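Local coordinates for protein glutathione S-transferase domain (Xanthobacter autotrophicus, PDB 4HZ2) that binds glutathione and probably acts as a glutathione S-transferase, joining the thiol of the tripeptide to electrophilic substrates, at residues A190-F195 with P220-I225; Y121-Y126 with A185-A190; C34-Q39 with F117-S122. All coordinates share one frame; numbering follows the deposited sequence.

Contact 1 of 3, residues A190-F195 with P220-I225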
loop_
_atom_site.group_PDB
_atom_site.type_symbol
_atom_site.label_atom_id
_atom_site.label_comp_id
_atom_site.label_asym_id
_atom_site.label_seq_id
_atom_site.Cartn_x
_atom_site.Cartn_y
_atom_site.Cartn_z
ATOM N N ALA B 190 8.136 17.856 -2.392
ATOM C CA ALA B 190 6.723 18.239 -2.324
ATOM C C ALA B 190 6.453 19.592 -3.001
ATOM O O ALA B 190 5.325 19.856 -3.449
ATOM C CB ALA B 190 6.272 18.265 -0.869
ATOM N N GLU B 191 7.465 20.461 -3.072
ATOM C CA GLU B 191 7.292 21.744 -3.757
ATOM C C GLU B 191 6.839 21.547 -5.211
ATOM O O GLU B 191 6.114 22.374 -5.770
ATOM C CB GLU B 191 8.573 22.584 -3.688
ATOM C CG GLU B 191 9.704 22.031 -4.557
ATOM C CD GLU B 191 11.045 22.696 -4.305
ATOM O OE1 GLU B 191 11.999 21.978 -3.928
ATOM O OE2 GLU B 191 11.147 23.930 -4.485
ATOM N N GLU B 192 7.276 20.458 -5.835
ATOM C CA GLU B 192 6.880 20.157 -7.223
ATOM C C GLU B 192 5.432 19.674 -7.341
ATOM O O GLU B 192 4.881 19.588 -8.453
ATOM C CB GLU B 192 7.871 19.173 -7.899
ATOM C CG GLU B 192 9.232 19.812 -8.114
ATOM C CD GLU B 192 10.308 18.844 -8.552
ATOM O OE1 GLU B 192 10.149 17.629 -8.395
ATOM O OE2 GLU B 192 11.348 19.313 -9.047
ATOM N N ALA B 193 4.816 19.390 -6.194
ATOM C CA ALA B 193 3.408 19.033 -6.134
ATOM C C ALA B 193 2.603 20.225 -5.613
ATOM O O ALA B 193 1.439 20.081 -5.259
ATOM C CB ALA B 193 3.196 17.810 -5.237
ATOM N N ASP B 194 3.250 21.387 -5.564
ATOM C CA ASP B 194 2.637 22.638 -5.115
ATOM C C ASP B 194 2.283 22.616 -3.624
ATOM O O ASP B 194 1.290 23.246 -3.190
ATOM C CB ASP B 194 1.421 23.003 -5.975
ATOM C CG ASP B 194 1.794 23.817 -7.218
ATOM O OD1 ASP B 194 2.993 24.056 -7.474
ATOM O OD2 ASP B 194 0.872 24.232 -7.945
ATOM N N PHE B 195 3.108 21.912 -2.833
ATOM C CA PHE B 195 3.005 21.974 -1.376
ATOM C C PHE B 195 4.166 22.774 -0.795
ATOM O O PHE B 195 5.331 22.516 -1.094
ATOM C CB PHE B 195 2.973 20.569 -0.729
ATOM C CG PHE B 195 1.727 19.793 -1.041
ATOM C CD1 PHE B 195 0.542 20.030 -0.344
ATOM C CD2 PHE B 195 1.732 18.833 -2.037
ATOM C CE1 PHE B 195 -0.607 19.310 -0.645
ATOM C CE2 PHE B 195 0.607 18.101 -2.334
ATOM C CZ PHE B 195 -0.576 18.347 -1.649
ATOM N N PRO B 220 17.235 15.440 -7.977
ATOM C CA PRO B 220 17.361 16.831 -8.465
ATOM C C PRO B 220 16.007 17.351 -8.989
ATOM O O PRO B 220 15.111 16.548 -9.308
ATOM C CB PRO B 220 18.395 16.718 -9.596
ATOM C CG PRO B 220 19.117 15.394 -9.353
ATOM C CD PRO B 220 18.048 14.497 -8.769
ATOM N N PRO B 221 15.860 18.686 -9.102
ATOM C CA PRO B 221 14.598 19.227 -9.614
ATOM C C PRO B 221 14.251 18.655 -10.991
ATOM O O PRO B 221 15.124 18.552 -11.867
ATOM C CB PRO B 221 14.878 20.742 -9.702
ATOM C CG PRO B 221 15.967 20.980 -8.707
ATOM C CD PRO B 221 16.830 19.750 -8.783
ATOM N N LEU B 222 12.990 18.307 -11.198
ATOM C CA LEU B 222 12.550 17.724 -12.474
ATOM C C LEU B 222 12.911 18.594 -13.666
ATOM O O LEU B 222 13.283 18.079 -14.719
ATOM C CB LEU B 222 11.041 17.473 -12.451
ATOM C CG LEU B 222 10.573 16.314 -11.563
ATOM C CD1 LEU B 222 9.077 16.109 -11.739
ATOM C CD2 LEU B 222 11.355 15.047 -11.932
ATOM N N ASP B 223 12.807 19.914 -13.506
ATOM C CA ASP B 223 13.168 20.842 -14.572
ATOM C C ASP B 223 14.594 20.664 -15.082
ATOM O O ASP B 223 14.906 21.074 -16.193
ATOM C CB ASP B 223 13.012 22.281 -14.088
ATOM C CG ASP B 223 11.576 22.752 -14.121
ATOM O OD1 ASP B 223 10.688 21.929 -14.438
ATOM O OD2 ASP B 223 11.341 23.950 -13.850
ATOM N N GLU B 224 15.450 20.064 -14.257
ATOM C CA GLU B 224 16.882 19.950 -14.550
ATOM C C GLU B 224 17.264 18.584 -15.052
ATOM O O GLU B 224 18.384 18.402 -15.538
ATOM C CB GLU B 224 17.712 20.234 -13.302
ATOM C CG GLU B 224 17.508 21.634 -12.765
ATOM C CD GLU B 224 17.838 22.712 -13.794
ATOM O OE1 GLU B 224 18.568 22.425 -14.792
ATOM O OE2 GLU B 224 17.386 23.862 -13.586
ATOM N N ILE B 225 16.388 17.604 -14.869
ATOM C CA ILE B 225 16.734 16.245 -15.285
ATOM C C ILE B 225 15.851 15.621 -16.355
ATOM O O ILE B 225 16.255 14.599 -16.962
ATOM C CB ILE B 225 16.847 15.293 -14.080
ATOM C CG1 ILE B 225 15.505 15.236 -13.328
ATOM C CG2 ILE B 225 18.013 15.720 -13.185
ATOM C CD1 ILE B 225 15.435 14.098 -12.335
HETATM O O HOH W 1 12.553 16.379 -8.297
HETATM O O HOH W 2 11.385 21.167 -11.065
#
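Glu192 OE2 is the polar atom on which the two segments converge. The backbone N-H of Leu222 reaches it at 2.9 Å (N to OE2) with an N-H...O angle of 159°, on the syn side of the carboxylate and 28° out of its plane. Water 2 donates to the same oxygen, at 2.7 Å from OE2, and accepts from Asp223 N at 3.1 Å. Arg189 NH2 completes the set with a salt bridge, so one carboxylate oxygen serves two successive backbone amides, one directly and one through water, together with a guanidinium group. The other oxygen is engaged as well: water 1 donates to Glu192 OE1 (2.7 Å) and to Pro220 O (2.8 Å), while Arg131 NE pairs with OE1. With both oxygens held, the carboxylate has little freedom to rotate, and the two arginines would be expected to stabilise its negative charge. Glu192 CG stands anti to its own carbonyl carbon (chi1 -68°), and from there the chain runs extended, which carries the carboxylate across to the start of the short, weakly bonded helix 222-225.

Beyond the polar bonds, carbon atoms of the second segment rest against the carboxylate oxygens. Leu222 CG sits 3.5 Å from Glu192 OE1, the two side chains crossing at a slant, and Pro221 CA comes within 3.3 Å of OE2. The summed buried surface is only 116 Å², so the polar bonds carry much of the contact. Within the C-terminal GST region, it ties the loop after helix 178-187 to the chain's last short helix. The long helix 107-137 lies beside both: Ser135 OG bonds to Glu192 O, Ala193 rests on Ala130, and Leu222 touches Arg131 and Trp136.

Contact 2 of 3, residues Y121-Y126 with A185-A190. With GSH (glutathione), chain C.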
loop_
_atom_site.group_PDB
_atom_site.type_symbol
_atom_site.label_atom_id
_atom_site.label_comp_id
_atom_site.label_asym_id
_atom_site.label_seq_id
_atom_site.Cartn_x
_atom_site.Cartn_y
_atom_site.Cartn_z
ATOM N N TYR B 121 -1.306 4.191 0.338
ATOM C CA TYR B 121 -2.744 4.373 0.242
ATOM C C TYR B 121 -3.173 5.842 0.375
ATOM O O TYR B 121 -4.109 6.286 -0.295
ATOM C CB TYR B 121 -3.464 3.553 1.342
ATOM C CG TYR B 121 -4.915 3.361 0.992
ATOM C CD1 TYR B 121 -5.909 4.207 1.500
ATOM C CD2 TYR B 121 -5.292 2.372 0.076
ATOM C CE1 TYR B 121 -7.234 4.036 1.131
ATOM C CE2 TYR B 121 -6.605 2.197 -0.304
ATOM C CZ TYR B 121 -7.581 3.023 0.225
ATOM O OH TYR B 121 -8.890 2.824 -0.187
ATOM N N SER B 122 -2.481 6.578 1.244
ATOM C CA SER B 122 -2.952 7.903 1.679
ATOM C C SER B 122 -2.031 9.055 1.284
ATOM O O SER B 122 -2.401 10.225 1.447
ATOM C CB SER B 122 -3.140 7.924 3.205
ATOM O OG SER B 122 -4.150 7.015 3.612
ATOM N N HIS B 123 -0.836 8.759 0.774
ATOM C CA HIS B 123 0.150 9.813 0.551
ATOM C C HIS B 123 0.599 9.824 -0.902
ATOM O O HIS B 123 0.374 10.809 -1.625
ATOM C CB HIS B 123 1.307 9.596 1.531
ATOM C CG HIS B 123 2.442 10.575 1.440
ATOM N ND1 HIS B 123 3.449 10.484 0.485
ATOM C CD2 HIS B 123 2.789 11.612 2.253
ATOM C CE1 HIS B 123 4.340 11.442 0.701
ATOM N NE2 HIS B 123 3.972 12.127 1.779
ATOM N N GLU B 124 1.210 8.721 -1.340
ATOM C CA GLU B 124 1.708 8.626 -2.721
ATOM C C GLU B 124 0.647 9.007 -3.779
ATOM O O GLU B 124 0.945 9.772 -4.703
ATOM C CB GLU B 124 2.262 7.210 -2.989
ATOM C CG GLU B 124 3.273 7.150 -4.131
ATOM C CD GLU B 124 2.644 6.874 -5.477
ATOM O OE1 GLU B 124 1.396 6.852 -5.565
ATOM O OE2 GLU B 124 3.387 6.701 -6.462
ATOM N N PRO B 125 -0.582 8.466 -3.669
ATOM C CA PRO B 125 -1.553 8.758 -4.751
ATOM C C PRO B 125 -1.925 10.229 -4.923
ATOM O O PRO B 125 -2.567 10.582 -5.916
ATOM C CB PRO B 125 -2.796 7.926 -4.354
ATOM C CG PRO B 125 -2.251 6.857 -3.461
ATOM C CD PRO B 125 -1.129 7.505 -2.684
ATOM N N TYR B 126 -1.523 11.075 -3.975
ATOM C CA TYR B 126 -1.834 12.509 -4.030
ATOM C C TYR B 126 -0.600 13.351 -4.280
ATOM O O TYR B 126 -0.611 14.246 -5.136
ATOM C CB TYR B 126 -2.574 12.957 -2.759
ATOM C CG TYR B 126 -3.724 12.025 -2.510
ATOM C CD1 TYR B 126 -4.773 11.919 -3.436
ATOM C CD2 TYR B 126 -3.736 11.190 -1.404
ATOM C CE1 TYR B 126 -5.798 11.005 -3.258
ATOM C CE2 TYR B 126 -4.774 10.297 -1.192
ATOM C CZ TYR B 126 -5.796 10.196 -2.128
ATOM O OH TYR B 126 -6.820 9.318 -1.913
ATOM N N ALA B 185 10.775 9.892 -0.019
ATOM C CA ALA B 185 10.917 9.761 -1.472
ATOM C C ALA B 185 10.209 10.889 -2.222
ATOM O O ALA B 185 10.818 11.562 -3.047
ATOM C CB ALA B 185 10.399 8.386 -1.921
ATOM N N TYR B 186 8.913 11.075 -1.969
ATOM C CA TYR B 186 8.191 12.182 -2.602
ATOM C C TYR B 186 8.088 13.434 -1.747
ATOM O O TYR B 186 8.007 14.540 -2.285
ATOM C CB TYR B 186 6.793 11.732 -3.056
ATOM C CG TYR B 186 6.880 10.785 -4.230
ATOM C CD1 TYR B 186 7.102 11.260 -5.523
ATOM C CD2 TYR B 186 6.756 9.421 -4.039
ATOM C CE1 TYR B 186 7.159 10.399 -6.611
ATOM C CE2 TYR B 186 6.827 8.551 -5.113
ATOM C CZ TYR B 186 7.037 9.050 -6.389
ATOM O OH TYR B 186 7.111 8.180 -7.457
ATOM N N THR B 187 8.089 13.277 -0.421
ATOM C CA THR B 187 7.879 14.458 0.436
ATOM C C THR B 187 9.009 15.453 0.244
ATOM O O THR B 187 8.772 16.681 0.290
ATOM C CB THR B 187 7.700 14.097 1.928
ATOM O OG1 THR B 187 6.642 13.137 2.056
ATOM C CG2 THR B 187 7.306 15.333 2.748
ATOM N N HIS B 188 10.237 14.974 0.037
ATOM C CA HIS B 188 11.363 15.928 -0.111
ATOM C C HIS B 188 11.227 16.801 -1.353
ATOM O O HIS B 188 11.826 17.868 -1.431
ATOM C CB HIS B 188 12.758 15.276 0.003
ATOM C CG HIS B 188 13.290 14.651 -1.258
ATOM N ND1 HIS B 188 12.834 13.435 -1.742
ATOM C CD2 HIS B 188 14.313 15.025 -2.074
ATOM C CE1 HIS B 188 13.546 13.099 -2.814
ATOM N NE2 HIS B 188 14.441 14.052 -3.044
ATOM N N ARG B 189 10.398 16.360 -2.301
ATOM C CA ARG B 189 10.177 17.108 -3.524
ATOM C C ARG B 189 8.738 17.660 -3.556
ATOM O O ARG B 189 8.185 17.923 -4.621
ATOM C CB ARG B 189 10.458 16.223 -4.750
ATOM C CG ARG B 189 11.888 15.654 -4.803
ATOM C CD ARG B 189 12.978 16.705 -4.700
ATOM N NE ARG B 189 12.791 17.717 -5.730
ATOM C CZ ARG B 189 12.870 19.037 -5.548
ATOM N NH1 ARG B 189 13.208 19.554 -4.373
ATOM N NH2 ARG B 189 12.639 19.858 -6.568
ATOM N N ALA B 190 8.136 17.856 -2.392
ATOM C CA ALA B 190 6.723 18.239 -2.324
ATOM C C ALA B 190 6.453 19.592 -3.001
ATOM O O ALA B 190 5.325 19.856 -3.449
ATOM C CB ALA B 190 6.272 18.265 -0.869
HETATM N N1 GSH C . -5.168 1.582 4.076
HETATM C CA1 GSH C . -6.330 1.411 4.991
HETATM C C1 GSH C . -6.371 0.000 5.507
HETATM O O11 GSH C . -6.120 -0.902 4.681
HETATM O O12 GSH C . -6.619 -0.244 6.700
HETATM C CB1 GSH C . -7.644 1.780 4.291
HETATM C CG1 GSH C . -8.797 1.676 5.290
HETATM C CD1 GSH C . -10.016 2.491 4.861
HETATM O OE1 GSH C . -10.093 2.964 3.748
HETATM N N2 GSH C . -10.996 2.658 5.753
HETATM C CA2 GSH C . -12.134 3.522 5.474
HETATM C C2 GSH C . -12.304 4.590 6.506
HETATM O O2 GSH C . -12.223 4.273 7.664
HETATM C CB2 GSH C . -13.401 2.682 5.377
HETATM S SG2 GSH C . -14.864 3.632 4.840
HETATM N N3 GSH C . -12.558 5.848 6.119
HETATM C CA3 GSH C . -13.210 6.716 7.090
HETATM C C3 GSH C . -12.790 8.152 7.064
HETATM O O31 GSH C . -13.334 8.942 7.873
HETATM O O32 GSH C . -11.915 8.490 6.246
#
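His123 meets Thr187 at the close-fitting end of this contact. The imidazole presents its edge, with Thr187 OG1 near the ring plane, 2.9 Å from NE2 and 3.2 Å from CE1. The N-H...O angle of 124° marks the NE2 bond as weak, and the stronger partner of OG1 is Leu183 O, one turn back on the same helix. With His123 CG anti to the backbone N (chi1 179°), the imidazole reaches Thr187, the two side chains crossing at about a right angle. Ala157 and Met161 of helix 144-165 also pack on His123, while Val203, Trp206 and Val207 of helix 201-211 touch Thr187.

These helices belong to the all-helical C-terminal domain of the GST fold. Helix 107-137 is kinked here, at Pro125, whose N has no hydrogen to give, and at Tyr126, whose N bonds to His123 O three residues back.

The second pair fits more loosely. Glu124 CG stands 3.9 Å from Tyr186 CE2, the side chains meeting obliquely with carboxylate and ring planes 84° apart. Their polar ends meet at Asn33: Tyr186 OH bonds to its N and Glu124 OE2 to its ND2, while Glu124 OE1 bonds to Tyr121 OH of the second subunit. Tyr186 itself lines the glutathione pocket. Partly exposed Tyr121 makes no contact with 185-190; N1 of the glutathione held by the second subunit lies over one face of its ring, 3.6 Å from CG.

Contact 3 of 3, residues C34-Q39 with F117-S122; sequences CWKAAQ and FFEQYS. With GSH (glutathione), chain F; GSH (glutathione), chain C.
Lys36 CG sits anti to its carbonyl carbon (chi1 -66°) and the rest of the chain is fully extended, whereas Glu119 bends sharply at chi2 (-100°); the ammonium and carboxylate thus arrive from opposite directions. They form a salt bridge of 2.7 Å between Lys36 NZ and Glu119 OE2, with NZ above the carboxylate plane, 41° out of it. Asn33 OD1, Ser88 OG and Asn89 OD1 also bond to NZ, giving this buried ammonium several acceptors.

The bridge spans 12.3 Å between the CA atoms of Lys36 and Glu119, joining helix 32-43 of the thioredoxin-like N-terminal domain to helix 107-137 of the helical domain, the two-domain GST fold.

Glu119 is also a second-shell residue. Its OE1 accepts from Asn89 ND2 and from Gln120 NE2 (2.9 Å), the latter syn but tilted from the carboxylate plane and close to the amide plane. This is consistent with the amide orientation in which Gln120 OE1 accepts from N1 of the chain F glutathione (2.8 Å) and NE2 bonds weakly to its O12 (3.2 Å). A leucine in place of Glu119 would probably leave the Lys36 charge without its acidic mate and the Gln120 amide less firmly oriented toward glutathione.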
loop_
_atom_site.group_PDB
_atom_site.type_symbol
_atom_site.label_atom_id
_atom_site.label_comp_id
_atom_site.label_asym_id
_atom_site.label_seq_id
_atom_site.Cartn_x
_atom_site.Cartn_y
_atom_site.Cartn_z
ATOM N N CYS B 34 11.153 4.844 -7.702
ATOM C CA CYS B 34 12.409 4.273 -8.185
ATOM C C CYS B 34 13.572 4.724 -7.309
ATOM O O CYS B 34 14.480 3.933 -7.036
ATOM C CB CYS B 34 12.620 4.669 -9.651
ATOM S SG CYS B 34 11.336 3.904 -10.709
ATOM N N TRP B 35 13.529 5.977 -6.838
ATOM C CA TRP B 35 14.511 6.455 -5.880
ATOM C C TRP B 35 14.580 5.530 -4.636
ATOM O O TRP B 35 15.679 5.284 -4.106
ATOM C CB TRP B 35 14.229 7.926 -5.486
ATOM C CG TRP B 35 15.077 8.448 -4.380
ATOM C CD1 TRP B 35 16.252 9.164 -4.491
ATOM C CD2 TRP B 35 14.818 8.319 -2.972
ATOM N NE1 TRP B 35 16.743 9.465 -3.235
ATOM C CE2 TRP B 35 15.874 8.968 -2.289
ATOM C CE3 TRP B 35 13.802 7.701 -2.221
ATOM C CZ2 TRP B 35 15.937 9.026 -0.893
ATOM C CZ3 TRP B 35 13.867 7.760 -0.828
ATOM C CH2 TRP B 35 14.926 8.422 -0.182
ATOM N N LYS B 36 13.423 5.048 -4.146
ATOM C CA LYS B 36 13.416 4.173 -2.957
ATOM C C LYS B 36 14.332 2.977 -3.199
ATOM O O LYS B 36 15.114 2.589 -2.320
ATOM C CB LYS B 36 12.023 3.622 -2.630
ATOM C CG LYS B 36 11.007 4.698 -2.205
ATOM C CD LYS B 36 9.599 4.128 -2.228
ATOM C CE LYS B 36 8.500 5.134 -1.949
ATOM N NZ LYS B 36 7.160 4.480 -2.063
ATOM N N ALA B 37 14.185 2.383 -4.383
ATOM C CA ALA B 37 14.935 1.171 -4.703
ATOM C C ALA B 37 16.429 1.493 -4.793
ATOM O O ALA B 37 17.254 0.799 -4.176
ATOM C CB ALA B 37 14.453 0.510 -6.005
ATOM N N ALA B 38 16.796 2.520 -5.563
ATOM C CA ALA B 38 18.210 2.879 -5.681
ATOM C C ALA B 38 18.798 3.237 -4.310
ATOM O O ALA B 38 19.941 2.846 -3.973
ATOM C CB ALA B 38 18.417 4.016 -6.676
ATOM N N GLN B 39 18.040 3.999 -3.525
ATOM C CA GLN B 39 18.556 4.463 -2.259
ATOM C C GLN B 39 18.812 3.325 -1.277
ATOM O O GLN B 39 19.853 3.313 -0.600
ATOM C CB GLN B 39 17.565 5.466 -1.639
ATOM C CG GLN B 39 18.035 6.100 -0.339
ATOM C CD GLN B 39 19.256 6.998 -0.546
ATOM O OE1 GLN B 39 19.145 8.206 -0.879
ATOM N NE2 GLN B 39 20.427 6.423 -0.351
ATOM N N PHE B 117 2.124 1.288 4.481
ATOM C CA PHE B 117 0.809 1.193 3.865
ATOM C C PHE B 117 0.113 2.555 3.808
ATOM O O PHE B 117 -0.565 2.885 2.814
ATOM C CB PHE B 117 -0.064 0.089 4.512
ATOM C CG PHE B 117 0.445 -1.277 4.222
ATOM C CD1 PHE B 117 0.348 -1.808 2.939
ATOM C CD2 PHE B 117 1.059 -2.004 5.212
ATOM C CE1 PHE B 117 0.857 -3.082 2.634
ATOM C CE2 PHE B 117 1.592 -3.274 4.941
ATOM C CZ PHE B 117 1.478 -3.819 3.645
ATOM N N PHE B 118 0.301 3.356 4.862
ATOM C CA PHE B 118 -0.126 4.755 4.795
ATOM C C PHE B 118 0.460 5.450 3.577
ATOM O O PHE B 118 -0.245 6.162 2.831
ATOM C CB PHE B 118 0.227 5.512 6.093
ATOM C CG PHE B 118 0.144 7.009 5.976
ATOM C CD1 PHE B 118 -1.071 7.677 6.173
ATOM C CD2 PHE B 118 1.300 7.770 5.741
ATOM C CE1 PHE B 118 -1.121 9.068 6.090
ATOM C CE2 PHE B 118 1.249 9.155 5.659
ATOM C CZ PHE B 118 0.033 9.806 5.862
ATOM N N GLU B 119 1.757 5.242 3.350
ATOM C CA GLU B 119 2.388 5.878 2.214
ATOM C C GLU B 119 1.694 5.478 0.891
ATOM O O GLU B 119 1.430 6.314 0.014
ATOM C CB GLU B 119 3.903 5.587 2.172
ATOM C CG GLU B 119 4.606 6.397 1.122
ATOM C CD GLU B 119 4.890 5.605 -0.176
ATOM O OE1 GLU B 119 4.715 4.373 -0.196
ATOM O OE2 GLU B 119 5.288 6.227 -1.190
ATOM N N GLN B 120 1.431 4.198 0.716
ATOM C CA GLN B 120 0.904 3.742 -0.565
ATOM C C GLN B 120 -0.566 4.104 -0.762
ATOM O O GLN B 120 -1.026 4.273 -1.889
ATOM C CB GLN B 120 1.111 2.226 -0.687
ATOM C CG GLN B 120 2.556 1.872 -1.013
ATOM C CD GLN B 120 2.950 2.159 -2.432
ATOM O OE1 GLN B 120 2.365 1.591 -3.361
ATOM N NE2 GLN B 120 3.970 3.034 -2.623
ATOM N N TYR B 121 -1.306 4.191 0.338
ATOM C CA TYR B 121 -2.744 4.373 0.242
ATOM C C TYR B 121 -3.173 5.842 0.375
ATOM O O TYR B 121 -4.109 6.286 -0.295
ATOM C CB TYR B 121 -3.464 3.553 1.342
ATOM C CG TYR B 121 -4.915 3.361 0.992
ATOM C CD1 TYR B 121 -5.909 4.207 1.500
ATOM C CD2 TYR B 121 -5.292 2.372 0.076
ATOM C CE1 TYR B 121 -7.234 4.036 1.131
ATOM C CE2 TYR B 121 -6.605 2.197 -0.304
ATOM C CZ TYR B 121 -7.581 3.023 0.225
ATOM O OH TYR B 121 -8.890 2.824 -0.187
ATOM N N SER B 122 -2.481 6.578 1.244
ATOM C CA SER B 122 -2.952 7.903 1.679
ATOM C C SER B 122 -2.031 9.055 1.284
ATOM O O SER B 122 -2.401 10.225 1.447
ATOM C CB SER B 122 -3.140 7.924 3.205
ATOM O OG SER B 122 -4.150 7.015 3.612
HETATM N N1 GSH F . 2.836 0.414 -5.874
HETATM C CA1 GSH F . 3.918 0.707 -6.880
HETATM C C1 GSH F . 5.258 0.895 -6.204
HETATM O O11 GSH F . 6.285 0.396 -6.741
HETATM O O12 GSH F . 5.309 1.568 -5.123
HETATM C CB1 GSH F . 3.603 1.947 -7.710
HETATM C CG1 GSH F . 4.730 2.165 -8.698
HETATM C CD1 GSH F . 4.334 3.099 -9.820
HETATM O OE1 GSH F . 3.276 3.731 -9.763
HETATM N N2 GSH F . 5.215 3.191 -10.834
HETATM C CA2 GSH F . 4.993 4.102 -11.957
HETATM C C2 GSH F . 4.814 3.335 -13.240
HETATM O O2 GSH F . 5.531 2.344 -13.490
HETATM C CB2 GSH F . 6.100 5.194 -11.968
HETATM S SG2 GSH F . 6.382 6.081 -10.370
HETATM N N3 GSH F . 3.864 3.752 -14.085
HETATM C CA3 GSH F . 2.997 2.821 -14.804
HETATM C C3 GSH F . 3.186 2.797 -16.306
HETATM O O31 GSH F . 2.581 1.920 -16.970
HETATM O O32 GSH F . 3.933 3.651 -16.833
HETATM N N1 GSH C . -5.168 1.582 4.076
HETATM C CA1 GSH C . -6.330 1.411 4.991
HETATM C C1 GSH C . -6.371 0.000 5.507
HETATM O O11 GSH C . -6.120 -0.902 4.681
HETATM O O12 GSH C . -6.619 -0.244 6.700
HETATM C CB1 GSH C . -7.644 1.780 4.291
HETATM C CG1 GSH C . -8.797 1.676 5.290
HETATM C CD1 GSH C . -10.016 2.491 4.861
HETATM O OE1 GSH C . -10.093 2.964 3.748
HETATM N N2 GSH C . -10.996 2.658 5.753
HETATM C CA2 GSH C . -12.134 3.522 5.474
HETATM C C2 GSH C . -12.304 4.590 6.506
HETATM O O2 GSH C . -12.223 4.273 7.664
HETATM C CB2 GSH C . -13.401 2.682 5.377
HETATM S SG2 GSH C . -14.864 3.632 4.840
HETATM N N3 GSH C . -12.558 5.848 6.119
HETATM C CA3 GSH C . -13.210 6.716 7.090
HETATM C C3 GSH C . -12.790 8.152 7.064
HETATM O O31 GSH C . -13.334 8.942 7.873
HETATM O O32 GSH C . -11.915 8.490 6.246
#

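How the contacts relate
Contacts 2 and 3 adjoin on helix 107-137, their centres 8 Å apart, and share Tyr121 and Ser122. A probable hydrogen bond from Glu124 N to Glu119 O (2.8 Å) links them, and Ala185 CB packs on Trp35 CE3 at 3.5 Å. Together they flank glutathione: contact 3 supplies Gln120 and contact 2 Tyr186, while Tyr121 also reaches the ligand of the second subunit. Contact 1 lies more peripherally, its centre 12 Å from that of contact 2 and 17 Å from that of contact 3. It shares Ala190 with contact 2, whose Arg189 NH2 comes 3.7 Å from Pro221 CA; the Leu222 side chain remains about 10 Å from bound glutathione.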